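Local coordinates for protein phosphoserine aminotransferase (Bacillus alcalophilus, PDB 1W23) that catalyses the reversible, pyridoxal-phosphate-dependent transamination of 3-phosphohydroxypyruvate by glutamate to phosphoserine in serine biosynthesis, working as a homodimer, at residues M37-S40 and H41-S45; A335-Y338 and N339-I343. One frame throughout, in Å; residues are numbered along the deposited sequence. Where two conformers were deposited one is given.

Contact 1: residues M37-S40 and H41-S45; sequences MELS and HRSQS
Ser40 and Ser43 are joined twice through one acceptor, the carbonyl oxygen of Ser40. Ser43 OG donates to Ser40 O over 2.8 Å and lies in the carbonyl plane, whereas Ser43 N, 3.1 Å from Ser40 O, stands well above that plane, 68° out of it. The backbone bond closes a type I beta turn from Ser40 to Ser43; the hydroxyl bond adds a second grip from another direction. Ser43 OG also accepts from Tyr46 N, so this N-cap of helix 44-61 is tied both to the turn and to the first helical turn.

Ser40 contributes its side chain as well. Ser40 OG lies opposite its backbone N (chi1 178°), which swings it forward over the turn to meet Arg42 N at 3.0 Å. This nearly straight bond makes an ST turn inside the beta turn. Ser40 OG also touches Arg42 CB at 3.6 Å, alongside the root of the arginine. Replacing Ser40 by an alanine would probably leave the Arg42 amide without its acceptor, so that the root of Arg42 would be less firmly placed.

The His41 ring is carried by a CG standing between its backbone N and carbonyl carbon (chi1 57°), and Arg42 CG lies above one ring face, offset toward the rim.

The apolar side is small: Leu39 CD1 lies against Ser45 CB at 3.9 Å. Ser45 OG is bonded elsewhere, to Asn30 OD1.

Arg42 is a likely glutamate-binding residue by similarity, and the His41 side chain comes to about 4 Å from that of Thr238, a cofactor-binding residue. The turn's shape appears to rest largely on backbone and hydroxyl bonds; the buried His41 N is left without a partner in the model.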
loop_
_atom_site.group_PDB
_atom_site.type_symbol
_atom_site.label_atom_id
_atom_site.label_comp_id
_atom_site.label_asym_id
_atom_site.label_seq_id
_atom_site.Cartn_x
_atom_site.Cartn_y
_atom_site.Cartn_z
ATOM N N MET A 37 6.844 11.936 2.858
ATOM C CA MET A 37 7.320 10.520 2.899
ATOM C C MET A 37 8.208 10.238 4.071
ATOM O O MET A 37 8.479 9.059 4.326
ATOM C CB MET A 37 8.059 10.157 1.576
ATOM C CG MET A 37 7.201 9.760 0.435
ATOM S SD MET A 37 8.351 9.423 -0.845
ATOM C CE MET A 37 8.207 10.924 -1.701
ATOM N N GLU A 38 8.744 11.258 4.737
ATOM C CA GLU A 38 9.729 11.112 5.803
ATOM C C GLU A 38 9.147 11.427 7.176
ATOM O O GLU A 38 9.887 11.375 8.178
ATOM C CB GLU A 38 10.904 12.051 5.534
ATOM C CG GLU A 38 11.732 11.680 4.302
ATOM C CD GLU A 38 12.819 12.705 4.066
ATOM O OE1 GLU A 38 12.489 13.889 3.823
ATOM O OE2 GLU A 38 14.026 12.327 4.199
ATOM N N LEU A 39 7.872 11.800 7.231
ATOM C CA LEU A 39 7.215 12.180 8.488
ATOM C C LEU A 39 6.614 10.996 9.198
ATOM O O LEU A 39 6.193 9.994 8.597
ATOM C CB LEU A 39 6.039 13.115 8.176
ATOM C CG LEU A 39 6.342 14.419 7.525
ATOM C CD1 LEU A 39 5.024 15.117 7.186
ATOM C CD2 LEU A 39 7.198 15.337 8.417
ATOM N N SER A 40 6.499 11.131 10.521
ATOM C CA SER A 40 5.662 10.227 11.263
ATOM C C SER A 40 4.196 10.373 10.888
ATOM O O SER A 40 3.717 11.496 10.692
ATOM C CB SER A 40 5.772 10.551 12.782
ATOM O OG SER A 40 4.919 9.705 13.527
ATOM N N HIS A 41 3.453 9.278 10.854
ATOM C CA HIS A 41 2.003 9.346 10.680
ATOM C C HIS A 41 1.299 9.893 11.915
ATOM O O HIS A 41 0.087 10.153 11.833
ATOM C CB HIS A 41 1.466 7.955 10.271
ATOM C CG HIS A 41 1.776 6.846 11.203
ATOM N ND1 HIS A 41 3.123 6.483 11.371
ATOM C CD2 HIS A 41 0.985 6.043 11.965
ATOM C CE1 HIS A 41 3.145 5.505 12.238
ATOM N NE2 HIS A 41 1.843 5.200 12.593
ATOM N N ARG A 42 2.029 10.129 12.998
ATOM C CA ARG A 42 1.484 10.780 14.177
ATOM C C ARG A 42 1.965 12.214 14.319
ATOM O O ARG A 42 1.730 12.851 15.363
ATOM C CB ARG A 42 1.910 9.988 15.407
ATOM C CG ARG A 42 1.310 8.628 15.390
ATOM C CD ARG A 42 -0.215 8.620 15.375
ATOM N NE ARG A 42 -0.547 7.193 15.559
ATOM C CZ ARG A 42 -1.792 6.789 15.731
ATOM N NH1 ARG A 42 -2.751 7.714 15.750
ATOM N NH2 ARG A 42 -1.963 5.478 15.869
ATOM N N SER A 43 2.643 12.740 13.306
ATOM C CA SER A 43 2.965 14.149 13.279
ATOM C C SER A 43 1.736 15.033 13.025
ATOM O O SER A 43 0.809 14.615 12.349
ATOM C CB SER A 43 4.020 14.469 12.187
ATOM O OG SER A 43 3.524 14.290 10.887
ATOM N N GLN A 44 1.760 16.233 13.543
ATOM C CA GLN A 44 0.688 17.188 13.213
ATOM C C GLN A 44 0.576 17.356 11.693
ATOM O O GLN A 44 -0.545 17.439 11.191
ATOM C CB GLN A 44 0.962 18.566 13.842
ATOM C CG GLN A 44 -0.161 19.526 13.580
ATOM C CD GLN A 44 -0.285 20.491 14.749
ATOM O OE1 GLN A 44 0.059 20.173 15.896
ATOM N NE2 GLN A 44 -0.787 21.656 14.330
ATOM N N SER A 45 1.700 17.442 10.978
ATOM C CA SER A 45 1.608 17.716 9.553
ATOM C C SER A 45 0.887 16.576 8.807
ATOM O O SER A 45 0.051 16.886 7.937
ATOM C CB SER A 45 3.002 17.910 8.981
ATOM O OG SER A 45 3.596 19.174 9.383
#

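Contact 2: residues A335-Y338 and N339-I343; sequences ASIY and NAVPI
Across the turn from Tyr338 to Val341 there is one hydrogen bond, from Val341 N to Tyr338 O at 3.0 Å. It closes a type I beta turn and is reasonably straight, with an N-H...O angle of 158°, but the donor rises 43° out of the carbonyl plane. Ala340 N is equally near that oxygen and badly angled, so it makes no bond there. Lys270 NZ, from helix 259-279, makes separate bonds to Tyr338 O and Ile337 O, and its ammonium would be expected to polarise both carbonyls. The turn carries the chain from strand 333-336 into helix 343-359, with Pro342 at the N-cap position.

Van der Waals packing comes mainly from Val341, whose CB points back toward the chain at Ile337 and Tyr338. Val341 CG2, held beside its backbone N, packs 3.9 Å from Ile337 CA and sets its methyl 3.7 Å from Ser336 O, a carbonyl oxygen. The apolar pair proper is looser: Ile337 CG2 meets Val341 CG1 at 4.5 Å.

The polar side-chain ends are fixed outside the turn: Tyr338 OH bonds Ala9 O and Asn298 ND2, the latter also holding Ser336 OG, while Asn339 uses ND2 for Leu178 O and OD1 for Asn267 ND2. The Tyr338 side chain passes about 3 Å from those of Thr152 and Lys196, the lysine that carries the cofactor, not linked to it in this structure.

Chemically the balance is uneven: Tyr338 O has two donors, whereas Ser336 O, buried against the Val341 methyl, has no partner in the model.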
loop_
_atom_site.group_PDB
_atom_site.type_symbol
_atom_site.label_atom_id
_atom_site.label_comp_id
_atom_site.label_asym_id
_atom_site.label_seq_id
_atom_site.Cartn_x
_atom_site.Cartn_y
_atom_site.Cartn_z
ATOM N N ALA A 335 -10.599 2.927 -24.319
ATOM C CA ALA A 335 -10.181 4.294 -24.020
ATOM C C ALA A 335 -10.657 4.617 -22.587
ATOM O O ALA A 335 -11.873 4.790 -22.370
ATOM C CB ALA A 335 -10.768 5.296 -25.017
ATOM N N SER A 336 -9.746 4.655 -21.627
ATOM C CA SER A 336 -10.088 4.994 -20.245
ATOM C C SER A 336 -10.005 6.505 -20.105
ATOM O O SER A 336 -9.000 7.122 -20.431
ATOM C CB SER A 336 -9.187 4.264 -19.279
ATOM O OG SER A 336 -9.350 2.854 -19.377
ATOM N N ILE A 337 -11.135 7.085 -19.676
ATOM C CA ILE A 337 -11.396 8.513 -19.654
ATOM C C ILE A 337 -11.878 8.958 -18.274
ATOM O O ILE A 337 -12.874 9.619 -18.083
ATOM C CB ILE A 337 -12.365 8.911 -20.801
ATOM C CG1 ILE A 337 -13.644 8.079 -20.822
ATOM C CG2 ILE A 337 -11.639 8.856 -22.129
ATOM C CD1 ILE A 337 -14.705 8.635 -21.775
ATOM N N TYR A 338 -11.105 8.556 -17.256
ATOM C CA TYR A 338 -11.328 8.943 -15.882
ATOM C C TYR A 338 -11.288 10.443 -15.711
ATOM O O TYR A 338 -10.913 11.184 -16.634
ATOM C CB TYR A 338 -10.250 8.271 -15.018
ATOM C CG TYR A 338 -10.218 6.760 -15.146
ATOM C CD1 TYR A 338 -9.038 6.101 -15.446
ATOM C CD2 TYR A 338 -11.320 5.968 -14.971
ATOM C CE1 TYR A 338 -8.968 4.748 -15.557
ATOM C CE2 TYR A 338 -11.273 4.604 -15.059
ATOM C CZ TYR A 338 -10.084 3.980 -15.342
ATOM O OH TYR A 338 -10.074 2.592 -15.459
ATOM N N ASN A 339 -11.620 10.920 -14.521
ATOM C CA ASN A 339 -11.803 12.362 -14.267
ATOM C C ASN A 339 -10.670 13.230 -14.836
ATOM O O ASN A 339 -10.958 14.278 -15.419
ATOM C CB ASN A 339 -11.811 12.597 -12.767
ATOM C CG ASN A 339 -13.077 12.184 -12.035
ATOM O OD1 ASN A 339 -14.081 11.818 -12.639
ATOM N ND2 ASN A 339 -13.042 12.264 -10.701
ATOM N N ALA A 340 -9.422 12.823 -14.628
ATOM C CA ALA A 340 -8.293 13.691 -14.973
ATOM C C ALA A 340 -7.851 13.618 -16.423
ATOM O O ALA A 340 -6.979 14.400 -16.818
ATOM C CB ALA A 340 -7.124 13.421 -14.059
ATOM N N VAL A 341 -8.405 12.740 -17.228
ATOM C CA VAL A 341 -8.030 12.720 -18.637
ATOM C C VAL A 341 -8.530 13.996 -19.290
ATOM O O VAL A 341 -9.737 14.290 -19.223
ATOM C CB VAL A 341 -8.558 11.447 -19.334
ATOM C CG1 VAL A 341 -8.311 11.510 -20.824
ATOM C CG2 VAL A 341 -7.957 10.190 -18.712
ATOM N N PRO A 342 -7.673 14.806 -19.920
ATOM C CA PRO A 342 -8.133 16.100 -20.461
ATOM C C PRO A 342 -8.986 15.924 -21.693
ATOM O O PRO A 342 -8.814 14.994 -22.483
ATOM C CB PRO A 342 -6.832 16.843 -20.762
ATOM C CG PRO A 342 -5.914 15.735 -21.112
ATOM C CD PRO A 342 -6.214 14.607 -20.124
ATOM N N ILE A 343 -9.884 16.892 -21.904
ATOM C CA ILE A 343 -10.765 16.812 -23.071
ATOM C C ILE A 343 -9.941 16.864 -24.348
ATOM O O ILE A 343 -10.344 16.187 -25.345
ATOM C CB ILE A 343 -11.884 17.847 -23.016
ATOM C CG1 ILE A 343 -12.964 17.527 -24.064
ATOM C CG2 ILE A 343 -11.413 19.269 -23.230
ATOM C CD1 ILE A 343 -14.248 18.217 -23.734
#

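Overall arrangement
Contact 1 comes first along the chain and contact 2 near its end; their centres lie 32 Å apart, their nearest atoms about 20 Å, and they do not touch. They share neither a helix nor a strand. Residues 37-45 form the lead-in to helix 44-61 at the dimer interface, where Glu38 bonds Asn6, Asn8 and Leu14 of the second subunit. Residues 335-343 instead link strand 333-336, at the edge of the three-stranded antiparallel sheet, to the C-terminal helix 343-359, without touching the other subunit. The side chains of His41 and Tyr338 each come to about 6 Å from a bound pyridoxal phosphate, but these are different cofactors of the dimer, so one chain serves both sites.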